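Local coordinates for protein alpha-1,2-mannosidase (Bacteroides thetaiotaomicron, PDB 2WW2) that hydrolyses alpha-mannosidic bonds with inversion at the anomeric carbon, as a calcium-dependent member of glycoside hydrolase family 92, at residues 183-188 / 242-247; 314-319 / 362-367; 476-481 / 526-531. One frame throughout, in Å; residues are numbered along the deposited sequence.

Contact 1. Residues 183-188 / 242-247; sequences YFMMEF and QAAINF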
# COMPACT_ATOMS: atom_id res chain seq x y z
N TYR A 183 -37.29 8.18 -34.15
CA TYR A 183 -38.34 7.56 -34.96
C TYR A 183 -37.69 6.45 -35.76
O TYR A 183 -36.75 6.70 -36.51
CB TYR A 183 -38.94 8.61 -35.90
CG TYR A 183 -39.46 9.83 -35.17
CD1 TYR A 183 -40.71 9.81 -34.57
CD2 TYR A 183 -38.67 10.97 -35.02
CE1 TYR A 183 -41.20 10.93 -33.87
CE2 TYR A 183 -39.15 12.09 -34.32
CZ TYR A 183 -40.41 12.06 -33.76
OH TYR A 183 -40.88 13.14 -33.06
N PHE A 184 -38.17 5.22 -35.59
CA PHE A 184 -37.51 4.10 -36.25
C PHE A 184 -38.45 3.34 -37.19
O PHE A 184 -39.68 3.44 -37.09
CB PHE A 184 -36.86 3.16 -35.23
CG PHE A 184 -37.84 2.52 -34.27
CD1 PHE A 184 -38.54 1.36 -34.64
CD2 PHE A 184 -38.05 3.04 -33.00
CE1 PHE A 184 -39.43 0.76 -33.75
CE2 PHE A 184 -38.95 2.45 -32.11
CZ PHE A 184 -39.64 1.31 -32.47
N MET A 185 -37.86 2.60 -38.13
CA MET A 185 -38.65 1.73 -38.99
C MET A 185 -37.82 0.54 -39.38
O MET A 185 -36.58 0.61 -39.44
CB MET A 185 -39.19 2.44 -40.25
CG MET A 185 -38.16 2.78 -41.31
SD MET A 185 -38.89 3.14 -42.94
CE MET A 185 -39.31 1.53 -43.58
N MET A 186 -38.50 -0.56 -39.64
CA MET A 186 -37.81 -1.77 -40.05
C MET A 186 -38.67 -2.60 -40.99
O MET A 186 -39.90 -2.49 -41.01
CB MET A 186 -37.39 -2.59 -38.84
CG MET A 186 -38.52 -3.15 -38.05
SD MET A 186 -37.93 -3.94 -36.54
CE MET A 186 -37.70 -2.49 -35.52
N GLU A 187 -38.02 -3.42 -41.78
CA GLU A 187 -38.71 -4.21 -42.76
C GLU A 187 -38.19 -5.63 -42.65
O GLU A 187 -37.01 -5.81 -42.38
CB GLU A 187 -38.42 -3.65 -44.15
CG GLU A 187 -39.08 -4.42 -45.28
CD GLU A 187 -38.57 -4.00 -46.64
OE1 GLU A 187 -37.34 -4.00 -46.85
OE2 GLU A 187 -39.40 -3.66 -47.49
N PHE A 188 -39.08 -6.62 -42.81
CA PHE A 188 -38.70 -8.02 -42.73
C PHE A 188 -38.85 -8.65 -44.12
O PHE A 188 -39.77 -8.31 -44.88
CB PHE A 188 -39.58 -8.76 -41.70
CG PHE A 188 -39.44 -8.20 -40.29
CD1 PHE A 188 -38.57 -8.78 -39.39
CD2 PHE A 188 -40.15 -7.08 -39.90
CE1 PHE A 188 -38.42 -8.26 -38.10
CE2 PHE A 188 -40.01 -6.55 -38.61
CZ PHE A 188 -39.14 -7.15 -37.71
N GLN A 242 -38.25 11.34 -42.25
CA GLN A 242 -36.80 11.35 -42.43
C GLN A 242 -36.23 9.96 -42.15
O GLN A 242 -35.24 9.56 -42.76
CB GLN A 242 -36.13 12.40 -41.53
CG GLN A 242 -34.61 12.49 -41.71
CD GLN A 242 -34.20 12.92 -43.12
OE1 GLN A 242 -34.74 13.88 -43.68
NE2 GLN A 242 -33.21 12.22 -43.69
N ALA A 243 -36.84 9.23 -41.22
CA ALA A 243 -36.37 7.86 -40.97
C ALA A 243 -36.53 7.01 -42.23
O ALA A 243 -35.69 6.16 -42.54
CB ALA A 243 -37.13 7.23 -39.79
N ALA A 244 -37.59 7.27 -42.99
CA ALA A 244 -37.83 6.50 -44.22
C ALA A 244 -36.83 6.89 -45.31
O ALA A 244 -36.37 6.05 -46.07
CB ALA A 244 -39.27 6.67 -44.70
N ILE A 245 -36.50 8.17 -45.37
CA ILE A 245 -35.45 8.63 -46.29
C ILE A 245 -34.10 7.95 -45.97
O ILE A 245 -33.41 7.43 -46.87
CB ILE A 245 -35.30 10.17 -46.23
CG1 ILE A 245 -36.54 10.84 -46.82
CG2 ILE A 245 -34.03 10.63 -46.95
CD1 ILE A 245 -36.68 12.33 -46.47
N ASN A 246 -33.74 7.95 -44.69
CA ASN A 246 -32.52 7.28 -44.23
C ASN A 246 -32.54 5.80 -44.60
O ASN A 246 -31.55 5.28 -45.10
CB ASN A 246 -32.34 7.41 -42.70
CG ASN A 246 -32.12 8.85 -42.26
OD1 ASN A 246 -31.84 9.71 -43.09
ND2 ASN A 246 -32.22 9.10 -40.96
N PHE A 247 -33.67 5.15 -44.35
CA PHE A 247 -33.85 3.73 -44.69
C PHE A 247 -33.63 3.50 -46.18
O PHE A 247 -32.89 2.59 -46.60
CB PHE A 247 -35.27 3.27 -44.30
CG PHE A 247 -35.58 1.82 -44.64
CD1 PHE A 247 -35.50 0.82 -43.67
CD2 PHE A 247 -36.00 1.47 -45.92
CE1 PHE A 247 -35.80 -0.51 -43.97
CE2 PHE A 247 -36.30 0.15 -46.23
CZ PHE A 247 -36.21 -0.84 -45.25
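A Met-aromatic contact joins Met185 on strand 182-188 to Phe247 on helix 240-250. The methyl CE of Met185 sits over the centre of the Phe247 ring, 3.8 Å from the centroid and 9° off the ring normal. This is a CH-pi contact on one face. The sulfur SD of Met185 is placed obliquely, 4.5 Å from the same Phe247 centroid. The Met185 side chain bends at its last torsion (chi3 -77°), which puts CE above the ring. SD of Met185 also reaches the helix backbone, 3.7 Å from CA of Ala244.

The strand belongs to the antiparallel beta structure of the N-terminal domain, where it runs between strands 164-169 and 229-236. The helix follows strand 229-236 in the chain and packs against this structure. The two segment axes approach to 7.9 Å and cross at -43°. Where the strand and helix backbones come close, CB of Ala243 lies 3.3 Å from the carbonyl O of Tyr183.

Further along the strand, Glu187 crosses the end of the Phe247 ring at about a right angle. Its OE1 lies near the ring plane, 3.7 Å from CZ of Phe247, and CB of Glu187 touches the same carbon. OE1 also forms a salt bridge with Arg232 of strand 229-236, and that residue is touched by Phe247 as well. Within the helix, NE2 of Gln242 donates to OD1 of Asn246 at 2.9 Å. NE2 of Gln242 also bonds the carbonyl O of Phe304, and ND2 of Asn246 bonds Glu303, both on strand 299-304.

Contact 2. Residues 314-319 / 362-367; sequences SPYDGN and NESGFM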
# COMPACT_ATOMS: atom_id res chain seq x y z
N SER A 314 -31.97 19.64 -33.44
CA SER A 314 -31.10 20.19 -32.41
C SER A 314 -31.44 19.63 -31.04
O SER A 314 -32.57 19.81 -30.56
CB SER A 314 -31.22 21.71 -32.36
OG SER A 314 -30.49 22.19 -31.24
N PRO A 315 -30.46 18.98 -30.37
CA PRO A 315 -30.78 18.54 -29.02
C PRO A 315 -30.64 19.69 -28.04
O PRO A 315 -30.77 19.46 -26.84
CB PRO A 315 -29.73 17.45 -28.74
CG PRO A 315 -28.52 17.89 -29.53
CD PRO A 315 -29.08 18.62 -30.77
N TYR A 316 -30.38 20.90 -28.54
CA TYR A 316 -30.31 22.09 -27.70
C TYR A 316 -31.59 22.93 -27.71
O TYR A 316 -31.98 23.47 -26.67
CB TYR A 316 -29.08 22.96 -28.02
CG TYR A 316 -27.79 22.19 -27.80
CD1 TYR A 316 -27.24 22.08 -26.52
CD2 TYR A 316 -27.16 21.52 -28.84
CE1 TYR A 316 -26.10 21.34 -26.30
CE2 TYR A 316 -26.01 20.79 -28.63
CZ TYR A 316 -25.48 20.71 -27.35
OH TYR A 316 -24.35 19.99 -27.12
N ASP A 317 -32.24 23.04 -28.87
CA ASP A 317 -33.47 23.83 -28.94
C ASP A 317 -34.67 23.06 -29.52
O ASP A 317 -35.77 23.59 -29.59
CB ASP A 317 -33.26 25.19 -29.64
CG ASP A 317 -33.04 25.08 -31.15
OD1 ASP A 317 -33.20 23.99 -31.75
OD2 ASP A 317 -32.72 26.11 -31.75
N GLY A 318 -34.44 21.81 -29.93
CA GLY A 318 -35.54 20.96 -30.40
C GLY A 318 -36.12 21.28 -31.78
O GLY A 318 -37.08 20.63 -32.22
N ASN A 319 -35.55 22.27 -32.46
CA ASN A 319 -35.92 22.56 -33.84
C ASN A 319 -34.99 21.87 -34.83
O ASN A 319 -33.92 21.40 -34.46
CB ASN A 319 -35.91 24.07 -34.04
CG ASN A 319 -36.96 24.77 -33.21
OD1 ASN A 319 -36.71 25.81 -32.60
ND2 ASN A 319 -38.14 24.18 -33.15
N ASN A 362 -25.19 28.88 -30.39
CA ASN A 362 -26.27 29.72 -30.92
C ASN A 362 -27.63 29.21 -30.43
O ASN A 362 -28.52 29.99 -30.11
CB ASN A 362 -26.24 29.77 -32.46
CG ASN A 362 -25.09 30.59 -32.99
OD1 ASN A 362 -24.60 31.49 -32.32
ND2 ASN A 362 -24.65 30.29 -34.21
N GLU A 363 -27.78 27.89 -30.36
CA GLU A 363 -29.04 27.27 -29.99
C GLU A 363 -29.33 27.25 -28.48
O GLU A 363 -30.48 27.09 -28.08
CB GLU A 363 -29.12 25.86 -30.58
CG GLU A 363 -29.32 25.89 -32.08
CD GLU A 363 -28.70 24.71 -32.81
OE1 GLU A 363 -28.60 23.61 -32.23
OE2 GLU A 363 -28.32 24.89 -33.98
N SER A 364 -28.30 27.39 -27.64
CA SER A 364 -28.49 27.23 -26.19
C SER A 364 -27.93 28.35 -25.32
O SER A 364 -28.25 28.44 -24.14
CB SER A 364 -27.87 25.91 -25.72
OG SER A 364 -26.46 26.04 -25.65
N GLY A 365 -27.05 29.17 -25.87
CA GLY A 365 -26.40 30.22 -25.07
C GLY A 365 -25.03 29.84 -24.52
O GLY A 365 -24.26 30.72 -24.11
N PHE A 366 -24.72 28.54 -24.53
CA PHE A 366 -23.42 28.08 -24.06
C PHE A 366 -22.83 27.06 -25.02
O PHE A 366 -23.56 26.28 -25.64
CB PHE A 366 -23.54 27.41 -22.67
CG PHE A 366 -23.78 28.39 -21.53
CD1 PHE A 366 -22.71 28.97 -20.86
CD2 PHE A 366 -25.07 28.67 -21.09
CE1 PHE A 366 -22.91 29.84 -19.79
CE2 PHE A 366 -25.28 29.54 -20.03
CZ PHE A 366 -24.20 30.14 -19.38
N MET A 367 -21.51 27.01 -25.11
CA MET A 367 -20.87 25.89 -25.78
C MET A 367 -20.98 24.65 -24.90
O MET A 367 -20.97 24.75 -23.67
CB MET A 367 -19.39 26.18 -26.07
CG MET A 367 -19.18 27.38 -26.99
SD MET A 367 -17.44 27.55 -27.47
CE MET A 367 -16.76 28.27 -25.97
O HOH W 1 -32.65 26.49 -26.24
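Glu363 lays its aliphatic part against Tyr316 and Asp317. CB of Glu363 is 3.9 Å from CB of Tyr316, and CG of Glu363 is 3.4 Å from OD2 of Asp317. The contact joins a beta-hairpin loop, between strands 310-313 and 320-322, to the C-terminal end of helix 347-364.

Ser314 starts the loop with an ST motif and ST turn. Its OG is anti to the backbone N (chi1 173°) and accepts from the backbone N atoms of Tyr316 and Asp317. The same OG donates to OE1 of Glu363 at 2.6 Å, so three bonds grip this buried hydroxyl. OE1 is met from above the carboxylate plane, 43° out of it. The other oxygen, OE2, bonds the hydroxyl of Tyr312 on strand 310-313.

Asp317 makes an Asx turn, its OD1 accepting from N of Asn319. OD1 of Asp317 and OE1 of Glu363 are like charges 4.6 Å apart. The donors on each would probably ease the repulsion.

Beside Glu363, CB of Ser364 packs on CB of Tyr316 at 3.9 Å, and the Tyr316 ring meets His375 edge-to-face. OG of Ser364 accepts from N of Phe366 in an ST turn and also bonds Ala360 O and His375. A water bridges the two backbones, donating to O of Tyr316 at 3.1 Å and to O of Glu363 at 2.9 Å.

Contact 3. Residues 476-481 / 526-531; sequences QKAPNY and VFHDPE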
# COMPACT_ATOMS: atom_id res chain seq x y z
N GLN A 476 -2.88 37.38 -18.89
CA GLN A 476 -2.73 37.68 -17.46
C GLN A 476 -3.28 36.56 -16.58
O GLN A 476 -2.89 36.45 -15.42
CB GLN A 476 -3.39 39.01 -17.09
N LYS A 477 -4.17 35.73 -17.11
CA LYS A 477 -4.75 34.65 -16.31
C LYS A 477 -4.04 33.30 -16.53
O LYS A 477 -4.18 32.37 -15.73
CB LYS A 477 -6.25 34.51 -16.58
CG LYS A 477 -7.04 35.82 -16.45
CD LYS A 477 -8.50 35.58 -16.90
CE LYS A 477 -9.27 36.88 -17.10
NZ LYS A 477 -10.74 36.61 -17.11
N ALA A 478 -3.30 33.20 -17.63
CA ALA A 478 -2.59 31.97 -17.98
C ALA A 478 -1.73 31.42 -16.84
O ALA A 478 -1.64 30.21 -16.67
CB ALA A 478 -1.75 32.17 -19.26
N PRO A 479 -1.07 32.31 -16.06
CA PRO A 479 -0.26 31.82 -14.95
C PRO A 479 -1.03 31.61 -13.63
O PRO A 479 -0.40 31.50 -12.59
CB PRO A 479 0.80 32.94 -14.75
CG PRO A 479 0.35 34.10 -15.61
CD PRO A 479 -0.96 33.77 -16.26
N ASN A 480 -2.36 31.59 -13.68
CA ASN A 480 -3.14 31.48 -12.45
C ASN A 480 -2.87 30.16 -11.72
O ASN A 480 -3.13 30.05 -10.53
CB ASN A 480 -4.64 31.65 -12.70
CG ASN A 480 -5.08 33.11 -12.69
OD1 ASN A 480 -4.34 33.99 -12.25
ND2 ASN A 480 -6.30 33.37 -13.15
N TYR A 481 -2.34 29.16 -12.44
CA TYR A 481 -1.94 27.92 -11.77
C TYR A 481 -0.98 28.19 -10.62
O TYR A 481 -0.96 27.45 -9.61
CB TYR A 481 -1.30 26.92 -12.76
CG TYR A 481 0.01 27.37 -13.36
CD1 TYR A 481 1.21 27.10 -12.72
CD2 TYR A 481 0.05 28.08 -14.56
CE1 TYR A 481 2.42 27.51 -13.26
CE2 TYR A 481 1.26 28.50 -15.12
CZ TYR A 481 2.44 28.22 -14.45
OH TYR A 481 3.64 28.62 -14.98
N VAL A 526 -0.25 21.56 -16.07
CA VAL A 526 0.20 22.86 -16.57
C VAL A 526 0.85 22.63 -17.93
O VAL A 526 2.04 22.86 -18.11
CB VAL A 526 1.21 23.53 -15.59
CG1 VAL A 526 1.45 25.01 -15.97
CG2 VAL A 526 0.69 23.44 -14.15
N PHE A 527 0.08 22.16 -18.89
CA PHE A 527 0.69 21.80 -20.16
C PHE A 527 0.96 22.98 -21.09
O PHE A 527 1.69 22.83 -22.05
CB PHE A 527 -0.08 20.69 -20.87
CG PHE A 527 -1.49 20.55 -20.42
CD1 PHE A 527 -2.50 21.28 -21.03
CD2 PHE A 527 -1.81 19.70 -19.38
CE1 PHE A 527 -3.81 21.15 -20.61
CE2 PHE A 527 -3.14 19.56 -18.94
CZ PHE A 527 -4.12 20.30 -19.57
N HIS A 528 0.38 24.14 -20.80
CA HIS A 528 0.73 25.36 -21.53
C HIS A 528 2.00 26.03 -20.98
O HIS A 528 2.51 27.00 -21.57
CB HIS A 528 -0.45 26.35 -21.54
CG HIS A 528 -0.85 26.83 -20.18
ND1 HIS A 528 -1.40 26.00 -19.22
CD2 HIS A 528 -0.82 28.07 -19.62
CE1 HIS A 528 -1.67 26.70 -18.13
NE2 HIS A 528 -1.32 27.96 -18.35
N ASP A 529 2.54 25.50 -19.88
CA ASP A 529 3.72 26.13 -19.27
C ASP A 529 4.61 25.17 -18.46
O ASP A 529 4.84 25.39 -17.28
CB ASP A 529 3.27 27.31 -18.39
CG ASP A 529 4.37 28.34 -18.18
OD1 ASP A 529 5.48 28.17 -18.75
OD2 ASP A 529 4.13 29.33 -17.45
N PRO A 530 5.12 24.11 -19.09
CA PRO A 530 6.01 23.23 -18.34
C PRO A 530 7.21 23.98 -17.73
O PRO A 530 7.63 23.64 -16.63
CB PRO A 530 6.48 22.23 -19.40
CG PRO A 530 5.33 22.17 -20.40
CD PRO A 530 4.85 23.62 -20.45
N GLU A 531 7.75 24.97 -18.44
CA GLU A 531 8.89 25.71 -17.90
C GLU A 531 8.48 26.47 -16.64
O GLU A 531 9.21 26.50 -15.65
CB GLU A 531 9.48 26.67 -18.95
CG GLU A 531 10.69 27.48 -18.48
CD GLU A 531 11.91 26.61 -18.14
OE1 GLU A 531 12.06 25.49 -18.68
OE2 GLU A 531 12.74 27.08 -17.33
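Tyr481 carries the tight part of this contact, meeting Val526, His528 and Asp529. CG1 of Val526 stands over the centre of the Tyr481 ring, 3.5 Å from the centroid and 6° off the normal, a CH-pi contact. CG of Tyr481 lies between its backbone N and carbonyl carbon (chi1 65°), which places it 3.8 Å from CG1 of Val526. The carbonyl O of Pro479 lies over the opposite face, offset toward the rim. OH of Tyr481 donates to OD2 of Asp529 at 2.6 Å, arriving from above the carboxylate plane. Alongside, NE2 of His528 donates to the carbonyl O of Ala478 at 2.8 Å. This bond is nearly straight (172°) and lies in the imidazole plane. The Tyr481 and His528 rings meet obliquely, with centroids 5.8 Å apart.

An alanine in place of Tyr481 would probably leave OD2 of Asp529 without its hydroxyl donor and open a gap beside CG1 of Val526.

The other side is looser. CB of Ala478 only just reaches CD2 of His528, at 4.2 Å. Beyond it Lys477 is partly exposed, and its NZ forms a salt bridge with Asp431.

Residues 526-529 form a type I beta turn that leads into helix 530-537. Asp529 is the N-cap of helix 530-537: OD1 accepts from N of Gly532, and also from N of Ser736 near the C-terminus. Leu449 of helix 444-465 packs on Tyr481; Trp456 of the same helix packs on Ala478 and meets the His528 ring. Leu536 of helix 530-537 touches Tyr481, and Leu533 of the same helix touches Val526.

Overall arrangement
The contacts follow one another along the chain, each closing before the next opens. Contact 1 packs the helix that leads toward the catalytic region on the N-terminal beta domain. Contacts 2 and 3 lie within the helical catalytic region, consistent with a six-hairpin fold. Contacts 1 and 2 have centres about 26 Å apart and nearest atoms about 8 Å apart. The five-stranded sheet links them: strand 299-304 bonds the helix of contact 1 and pairs with strand 310-313 beside the loop of contact 2. Contact 3 is about 32 Å from contact 2 between centres and about 14 Å between nearest atoms. Its centre is about 51 Å from that of contact 1, across the chain's centre.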